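Local coordinates for hypothetical protein, GDSL-like Lipase/Acylhydrolase family protein (PDB 4M8K) that probably hydrolyses ester bonds as a GDSL-like lipase or acylhydrolase, its natural substrate being unknown, at residues Glu77-His89 and Arg100-Pro112. Numbering follows the deposited sequence. Where two conformers were deposited one is given.
Sequences ERNNSYSGSTVCH and RSFITRIHNLGTP. With ACT (acetate ion), chain C.
R105 lies side-on against N80 and ties the loop segment 100-112 to strand 75-81. Its NE meets N80 OD1 at 3.0 Å on a fairly straight path. Its NH2 reaches N80 O at 2.8 Å. Both oxygens lie in the guanidinium plane, yet each is met from above its own carbonyl plane. The amide and guanidinium planes stand 42° apart. The bend of R105 at chi3 (50°) swings NH1 over to R100 O of its own loop and, in a weak bond, to S85 OG at the close of the turn 82-85. Y82 CB lies over one face of the guanidinium. With G27 O also taking NH2, this buried group is fixed in rotation. The other branch of N80 is used too: ND2 gives a nearly straight bond to N108 O at 3.0 Å. R78 NH1 bonds N108 OD1, the two flat groups almost perpendicular (87°), and a water links NH1 to N108 O. E77 OE2 accepts from T111 N at 2.7 Å. Farther along, R100 CB sits over the Y82 ring in a CH-pi contact, 3.9 Å from its centroid. I103 CD1 lies over a face of H89, whose ND1 hydrogen-bonds S101 OG. F102 N donates to T86 O at 2.8 Å. G84 N donates to an acetate, probably from the crystallisation liquor, that S29, N122 and H205 also bind, consistent with the oxyanion-hole glycine and active site of the SGNH/GDSL hydrolase fold.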
ATOM      1  N   GLU A  77       8.907 -10.497  -2.571  1.00 21.57           N
ATOM      2  CA  GLU A  77       9.802 -10.549  -1.416  1.00 20.34           C
ATOM      3  C   GLU A  77       8.883 -10.622  -0.172  1.00 26.16           C
ATOM      4  O   GLU A  77       8.772 -11.691   0.460  1.00 21.55           O
ATOM      5  CB  GLU A  77      10.731  -9.355  -1.416  1.00 22.12           C
ATOM      6  CG  GLU A  77      11.594  -9.188  -0.185  1.00 20.23           C
ATOM      7  CD  GLU A  77      12.778 -10.152  -0.128  1.00 25.41           C
ATOM      8  OE1 GLU A  77      12.916 -10.998  -1.039  1.00 25.21           O
ATOM      9  OE2 GLU A  77      13.565 -10.085   0.840  1.00 28.71           O
ATOM     10  N   ARG A  78       8.174  -9.531   0.158  1.00 21.94           N
ATOM     11  CA  ARG A  78       7.279  -9.588   1.293  1.00 19.06           C
ATOM     12  C   ARG A  78       6.011  -8.864   0.939  1.00 20.47           C
ATOM     13  O   ARG A  78       6.062  -7.755   0.460  1.00 20.60           O
ATOM     14  CB  ARG A  78       7.858  -8.921   2.546  1.00 21.05           C
ATOM     15  CG  ARG A  78       8.999  -9.680   3.206  1.00 22.71           C
ATOM     16  CD  ARG A  78       8.601 -11.087   3.713  1.00 21.56           C
ATOM     17  NE  ARG A  78       9.726 -11.582   4.509  1.00 28.81           N
ATOM     18  CZ  ARG A  78       9.977 -11.234   5.782  1.00 34.31           C
ATOM     19  NH1 ARG A  78       9.160 -10.437   6.475  1.00 34.34           N
ATOM     20  NH2 ARG A  78      11.060 -11.718   6.377  1.00 35.73           N
ATOM     21  N   ASN A  79       4.880  -9.490   1.248  1.00 17.46           N
ATOM     22  CA  ASN A  79       3.585  -8.809   1.240  1.00 18.55           C
ATOM     23  C   ASN A  79       3.120  -8.465   2.677  1.00 17.68           C
ATOM     24  O   ASN A  79       2.382  -9.241   3.320  1.00 18.64           O
ATOM     25  CB  ASN A  79       2.538  -9.644   0.509  1.00 18.90           C
ATOM     26  CG  ASN A  79       1.241  -8.876   0.316  1.00 21.92           C
ATOM     27  OD1 ASN A  79       1.167  -7.708   0.661  1.00 19.73           O
ATOM     28  ND2 ASN A  79       0.184  -9.575  -0.112  1.00 20.11           N
ATOM     29  N   ASN A  80       3.593  -7.325   3.146  1.00 17.73           N
ATOM     30  CA  ASN A  80       3.182  -6.808   4.449  1.00 19.39           C
ATOM     31  C   ASN A  80       1.939  -5.954   4.310  1.00 19.15           C
ATOM     32  O   ASN A  80       2.000  -4.732   4.261  1.00 16.40           O
ATOM     33  CB  ASN A  80       4.311  -6.013   5.102  1.00 20.12           C
ATOM     34  CG  ASN A  80       4.095  -5.813   6.583  1.00 19.51           C
ATOM     35  OD1 ASN A  80       2.949  -5.756   7.056  1.00 22.38           O
ATOM     36  ND2 ASN A  80       5.182  -5.706   7.326  1.00 23.11           N
ATOM     37  N   SER A  81       0.803  -6.629   4.251  1.00 17.56           N
ATOM     38  CA  SER A  81      -0.489  -6.003   4.098  1.00 17.45           C
ATOM     39  C   SER A  81      -1.389  -6.473   5.219  1.00 16.69           C
ATOM     40  O   SER A  81      -1.302  -7.605   5.661  1.00 21.52           O
ATOM     41  CB  SER A  81      -1.100  -6.262   2.708  1.00 20.71           C
ATOM     42  OG  SER A  81      -0.294  -5.715   1.634  1.00 18.31           O
ATOM     43  N   TYR A  82      -2.259  -5.556   5.663  1.00 17.85           N
ATOM     44  CA  TYR A  82      -2.984  -5.644   6.917  1.00 18.87           C
ATOM     45  C   TYR A  82      -4.319  -4.918   6.783  1.00 18.93           C
ATOM     46  O   TYR A  82      -4.381  -3.687   6.672  1.00 16.55           O
ATOM     47  CB  TYR A  82      -2.141  -5.028   8.021  1.00 17.26           C
ATOM     48  CG  TYR A  82      -2.536  -5.329   9.477  1.00 16.42           C
ATOM     49  CD1 TYR A  82      -3.844  -5.192   9.948  1.00 20.67           C
ATOM     50  CD2 TYR A  82      -1.565  -5.720  10.397  1.00 22.45           C
ATOM     51  CE1 TYR A  82      -4.175  -5.471  11.280  1.00 24.25           C
ATOM     52  CE2 TYR A  82      -1.887  -6.002  11.717  1.00 22.85           C
ATOM     53  CZ  TYR A  82      -3.196  -5.853  12.156  1.00 25.03           C
ATOM     54  OH  TYR A  82      -3.493  -6.095  13.482  1.00 33.57           O
ATOM     55  N   SER A  83      -5.397  -5.696   6.883  1.00 21.84           N
ATOM     56  CA  SER A  83      -6.772  -5.201   6.711  0.67 19.29           C
ATOM     57  C   SER A  83      -7.140  -4.106   7.670  1.00 21.15           C
ATOM     58  O   SER A  83      -6.937  -4.219   8.862  1.00 20.20           O
ATOM     59  CB  SER A  83      -7.788  -6.321   6.944  0.67 22.25           C
ATOM     60  OG  SER A  83      -7.685  -7.263   5.948  0.67 24.63           O
ATOM     61  N   GLY A  84      -7.688  -3.014   7.149  1.00 22.12           N
ATOM     62  CA  GLY A  84      -8.130  -1.947   8.010  1.00 23.23           C
ATOM     63  C   GLY A  84      -7.001  -1.032   8.447  1.00 20.01           C
ATOM     64  O   GLY A  84      -7.256   0.056   8.996  1.00 22.82           O
ATOM     65  N   SER A  85      -5.752  -1.399   8.160  1.00 19.17           N
ATOM     66  CA  SER A  85      -4.622  -0.594   8.693  1.00 16.71           C
ATOM     67  C   SER A  85      -4.473   0.768   7.974  1.00 17.69           C
ATOM     68  O   SER A  85      -4.710   0.908   6.769  1.00 21.46           O
ATOM     69  CB  SER A  85      -3.266  -1.316   8.625  1.00 19.05           C
ATOM     70  OG  SER A  85      -2.889  -1.592   7.273  1.00 20.42           O
ATOM     71  N   THR A  86      -4.155   1.767   8.782  1.00 18.06           N
ATOM     72  CA  THR A  86      -4.014   3.145   8.386  1.00 19.83           C
ATOM     73  C   THR A  86      -2.569   3.529   8.222  1.00 18.16           C
ATOM     74  O   THR A  86      -1.680   2.926   8.800  1.00 19.68           O
ATOM     75  CB  THR A  86      -4.578   4.081   9.488  1.00 20.90           C
ATOM     76  OG1 THR A  86      -4.098   3.630  10.741  1.00 18.33           O
ATOM     77  CG2 THR A  86      -6.091   4.076   9.483  1.00 19.02           C
ATOM     78  N   VAL A  87      -2.315   4.569   7.446  1.00 16.94           N
ATOM     79  CA  VAL A  87      -0.988   5.129   7.396  1.00 17.48           C
ATOM     80  C   VAL A  87      -0.600   5.769   8.725  1.00 16.61           C
ATOM     81  O   VAL A  87       0.507   5.552   9.223  1.00 19.21           O
ATOM     82  CB  VAL A  87      -0.919   6.195   6.307  1.00 17.60           C
ATOM     83  CG1 VAL A  87       0.378   6.982   6.386  1.00 19.32           C
ATOM     84  CG2 VAL A  87      -1.081   5.530   4.948  1.00 18.39           C
ATOM     85  N   CYS A  88      -1.487   6.605   9.276  1.00 19.46           N
ATOM     86  CA  CYS A  88      -1.244   7.292  10.519  1.00 16.50           C
ATOM     87  C   CYS A  88      -1.688   6.409  11.715  1.00 21.12           C
ATOM     88  O   CYS A  88      -2.344   5.347  11.515  1.00 20.94           O
ATOM     89  CB  CYS A  88      -1.931   8.686  10.558  1.00 19.06           C
ATOM     90  SG  CYS A  88      -3.715   8.648  10.768  1.00 22.23           S
ATOM     91  N   HIS A  89      -1.389   6.868  12.938  1.00 20.37           N
ATOM     92  CA  HIS A  89      -1.736   6.084  14.148  1.00 20.81           C
ATOM     93  C   HIS A  89      -3.187   6.184  14.576  1.00 21.34           C
ATOM     94  O   HIS A  89      -3.583   5.503  15.501  1.00 22.41           O
ATOM     95  CB  HIS A  89      -0.878   6.495  15.317  1.00 22.30           C
ATOM     96  CG  HIS A  89       0.585   6.268  15.126  1.00 20.95           C
ATOM     97  ND1 HIS A  89       1.105   5.095  14.648  1.00 20.00           N
ATOM     98  CD2 HIS A  89       1.644   7.062  15.416  1.00 23.21           C
ATOM     99  CE1 HIS A  89       2.418   5.164  14.647  1.00 22.95           C
ATOM    100  NE2 HIS A  89       2.774   6.338  15.130  1.00 22.55           N
ATOM    101  N   ARG A 100      -0.425  -1.196  14.412  1.00 23.63           N
ATOM    102  CA  ARG A 100      -0.584  -1.725  13.058  1.00 19.25           C
ATOM    103  C   ARG A 100      -0.476  -0.739  11.921  1.00 19.16           C
ATOM    104  O   ARG A 100      -0.705  -1.122  10.765  1.00 21.70           O
ATOM    105  CB  ARG A 100      -1.955  -2.390  12.892  1.00 16.98           C
ATOM    106  CG  ARG A 100      -3.129  -1.392  12.994  1.00 19.15           C
ATOM    107  CD  ARG A 100      -4.478  -2.134  13.223  1.00 20.81           C
ATOM    108  NE  ARG A 100      -4.532  -2.637  14.578  1.00 21.51           N
ATOM    109  CZ  ARG A 100      -5.495  -3.425  15.038  1.00 30.00           C
ATOM    110  NH1 ARG A 100      -6.480  -3.864  14.243  1.00 22.63           N
ATOM    111  NH2 ARG A 100      -5.450  -3.804  16.279  1.00 32.99           N
ATOM    112  N   SER A 101      -0.103   0.493  12.203  1.00 19.19           N
ATOM    113  CA  SER A 101      -0.114   1.503  11.177  1.00 17.79           C
ATOM    114  C   SER A 101       1.028   1.284  10.220  1.00 16.86           C
ATOM    115  O   SER A 101       1.998   0.616  10.592  1.00 17.63           O
ATOM    116  CB  SER A 101      -0.053   2.881  11.829  1.00 16.18           C
ATOM    117  OG  SER A 101       1.081   2.982  12.641  1.00 18.16           O
ATOM    118  N   PHE A 102       0.941   1.845   9.003  1.00 15.84           N
ATOM    119  CA  PHE A 102       1.967   1.560   7.980  1.00 17.75           C
ATOM    120  C   PHE A 102       3.318   1.935   8.573  1.00 17.31           C
ATOM    121  O   PHE A 102       4.291   1.269   8.364  1.00 18.20           O
ATOM    122  CB  PHE A 102       1.770   2.344   6.691  1.00 18.41           C
ATOM    123  CG  PHE A 102       0.754   1.753   5.738  1.00 18.92           C
ATOM    124  CD1 PHE A 102      -0.393   1.157   6.177  1.00 18.13           C
ATOM    125  CD2 PHE A 102       0.971   1.838   4.384  1.00 21.59           C
ATOM    126  CE1 PHE A 102      -1.283   0.585   5.283  1.00 20.87           C
ATOM    127  CE2 PHE A 102       0.065   1.339   3.484  1.00 17.89           C
ATOM    128  CZ  PHE A 102      -1.062   0.701   3.932  1.00 17.63           C
ATOM    129  N   ILE A 103       3.347   3.036   9.304  1.00 17.38           N
ATOM    130  CA  ILE A 103       4.617   3.615   9.768  1.00 21.78           C
ATOM    131  C   ILE A 103       5.307   2.773  10.831  1.00 21.74           C
ATOM    132  O   ILE A 103       6.506   2.950  11.090  1.00 23.22           O
ATOM    133  CB  ILE A 103       4.453   5.082  10.199  1.00 23.37           C
ATOM    134  CG1 ILE A 103       3.445   5.236  11.343  1.00 22.09           C
ATOM    135  CG2 ILE A 103       4.065   5.948   8.999  1.00 23.64           C
ATOM    136  CD1 ILE A 103       3.242   6.702  11.695  1.00 21.39           C
ATOM    137  N   THR A 104       4.603   1.797  11.361  1.00 20.23           N
ATOM    138  CA  THR A 104       5.185   0.868  12.311  1.00 19.81           C
ATOM    139  C   THR A 104       5.682  -0.410  11.654  1.00 20.54           C
ATOM    140  O   THR A 104       6.314  -1.205  12.314  1.00 22.99           O
ATOM    141  CB  THR A 104       4.169   0.482  13.402  1.00 18.17           C
ATOM    142  OG1 THR A 104       3.145  -0.350  12.834  1.00 21.89           O
ATOM    143  CG2 THR A 104       3.532   1.731  14.002  1.00 23.97           C
ATOM    144  N   ARG A 105       5.399  -0.601  10.360  1.00 19.84           N
ATOM    145  CA  ARG A 105       5.740  -1.846   9.664  1.00 18.04           C
ATOM    146  C   ARG A 105       6.844  -1.736   8.645  1.00 19.17           C
ATOM    147  O   ARG A 105       7.173  -2.687   7.973  1.00 19.24           O
ATOM    148  CB  ARG A 105       4.471  -2.356   9.023  1.00 18.72           C
ATOM    149  CG  ARG A 105       3.541  -2.967  10.081  1.00 18.72           C
ATOM    150  CD  ARG A 105       2.065  -2.844   9.744  1.00 21.43           C
ATOM    151  NE  ARG A 105       1.803  -3.306   8.398  1.00 26.64           N
ATOM    152  CZ  ARG A 105       0.866  -2.851   7.591  1.00 22.87           C
ATOM    153  NH1 ARG A 105       0.009  -1.920   7.968  1.00 21.66           N
ATOM    154  NH2 ARG A 105       0.799  -3.342   6.389  1.00 26.91           N
ATOM    155  N   ILE A 106       7.447  -0.541   8.566  1.00 16.22           N
ATOM    156  CA  ILE A 106       8.429  -0.196   7.543  1.00 19.76           C
ATOM    157  C   ILE A 106       9.769  -0.946   7.607  1.00 20.35           C
ATOM    158  O   ILE A 106      10.446  -0.985   6.607  1.00 22.12           O
ATOM    159  CB  ILE A 106       8.745   1.330   7.588  1.00 16.88           C
ATOM    160  CG1 ILE A 106       9.208   1.769   8.966  1.00 22.89           C
ATOM    161  CG2 ILE A 106       7.512   2.135   7.198  1.00 22.53           C
ATOM    162  CD1 ILE A 106       9.744   3.211   8.972  1.00 24.19           C
ATOM    163  N   HIS A 107      10.112  -1.553   8.743  1.00 22.02           N
ATOM    164  CA  HIS A 107      11.305  -2.416   8.857  1.00 24.02           C
ATOM    165  C   HIS A 107      11.106  -3.857   8.420  1.00 26.37           C
ATOM    166  O   HIS A 107      12.088  -4.602   8.356  1.00 27.15           O
ATOM    167  CB  HIS A 107      11.853  -2.455  10.301  1.00 22.01           C
ATOM    168  CG  HIS A 107      12.272  -1.119  10.836  1.00 21.78           C
ATOM    169  ND1 HIS A 107      13.579  -0.691  10.835  1.00 22.17           N
ATOM    170  CD2 HIS A 107      11.546  -0.110  11.389  1.00 21.22           C
ATOM    171  CE1 HIS A 107      13.649   0.509  11.372  1.00 21.32           C
ATOM    172  NE2 HIS A 107      12.428   0.885  11.720  1.00 22.03           N
ATOM    173  N   ASN A 108       9.885  -4.284   8.153  1.00 18.91           N
ATOM    174  CA  ASN A 108       9.657  -5.686   7.866  1.00 22.79           C
ATOM    175  C   ASN A 108       9.133  -5.875   6.443  1.00 22.39           C
ATOM    176  O   ASN A 108       7.965  -6.212   6.236  1.00 22.48           O
ATOM    177  CB  ASN A 108       8.712  -6.258   8.930  1.00 17.76           C
ATOM    178  CG  ASN A 108       8.635  -7.746   8.923  1.00 20.32           C
ATOM    179  OD1 ASN A 108       9.503  -8.475   8.439  1.00 19.10           O
ATOM    180  ND2 ASN A 108       7.536  -8.235   9.486  1.00 19.99           N
ATOM    181  N   LEU A 109      10.029  -5.661   5.465  1.00 21.07           N
ATOM    182  CA  LEU A 109       9.732  -5.782   4.042  1.00 20.93           C
ATOM    183  C   LEU A 109      10.748  -6.623   3.267  1.00 20.27           C
ATOM    184  O   LEU A 109      10.759  -6.600   2.028  1.00 22.15           O
ATOM    185  CB  LEU A 109       9.700  -4.385   3.443  1.00 19.77           C
ATOM    186  CG  LEU A 109       8.609  -3.453   4.005  1.00 20.76           C
ATOM    187  CD1 LEU A 109       8.729  -2.084   3.361  1.00 17.83           C
ATOM    188  CD2 LEU A 109       7.253  -4.014   3.730  1.00 19.03           C
ATOM    189  N   GLY A 110      11.635  -7.302   4.001  1.00 20.47           N
ATOM    190  CA  GLY A 110      12.718  -8.066   3.420  1.00 22.13           C
ATOM    191  C   GLY A 110      13.780  -7.181   2.792  1.00 25.33           C
ATOM    192  O   GLY A 110      14.066  -6.090   3.296  1.00 22.90           O
ATOM    193  N   THR A 111      14.280  -7.614   1.631  1.00 26.11           N
ATOM    194  CA  THR A 111      15.296  -6.862   0.873  1.00 25.46           C
ATOM    195  C   THR A 111      14.785  -6.577  -0.538  1.00 23.69           C
ATOM    196  O   THR A 111      15.250  -7.129  -1.494  1.00 21.77           O
ATOM    197  CB  THR A 111      16.656  -7.638   0.819  1.00 28.12           C
ATOM    198  OG1 THR A 111      17.034  -7.981   2.153  1.00 37.94           O
ATOM    199  CG2 THR A 111      17.773  -6.785   0.295  1.00 37.52           C
ATOM    200  N   PRO A 112      13.830  -5.664  -0.664  1.00 21.10           N
ATOM    201  CA  PRO A 112      13.244  -5.391  -1.946  1.00 23.29           C
ATOM    202  C   PRO A 112      14.062  -4.453  -2.791  1.00 23.15           C
ATOM    203  O   PRO A 112      14.835  -3.639  -2.274  1.00 23.48           O
ATOM    204  CB  PRO A 112      11.940  -4.695  -1.601  1.00 22.92           C
ATOM    205  CG  PRO A 112      12.272  -3.969  -0.308  1.00 22.82           C
ATOM    206  CD  PRO A 112      13.262  -4.820   0.401  1.00 24.58           C
TER
HETATM  207  C   ACT C 301      -9.229  -1.850   3.962  1.00 20.91           C
HETATM  208  O   ACT C 301     -10.161  -2.657   4.106  1.00 21.86           O
HETATM  209  OXT ACT C 301      -8.182  -2.011   4.591  1.00 15.33           O
HETATM  210  CH3 ACT C 301      -9.323  -0.687   3.020  1.00 24.14           C
HETATM  211  O   HOH W   1       6.915  -8.619   5.829  1.00 23.98           O
HETATM  212  O   HOH W   2      -7.227  -3.013  11.461  1.00 21.34           O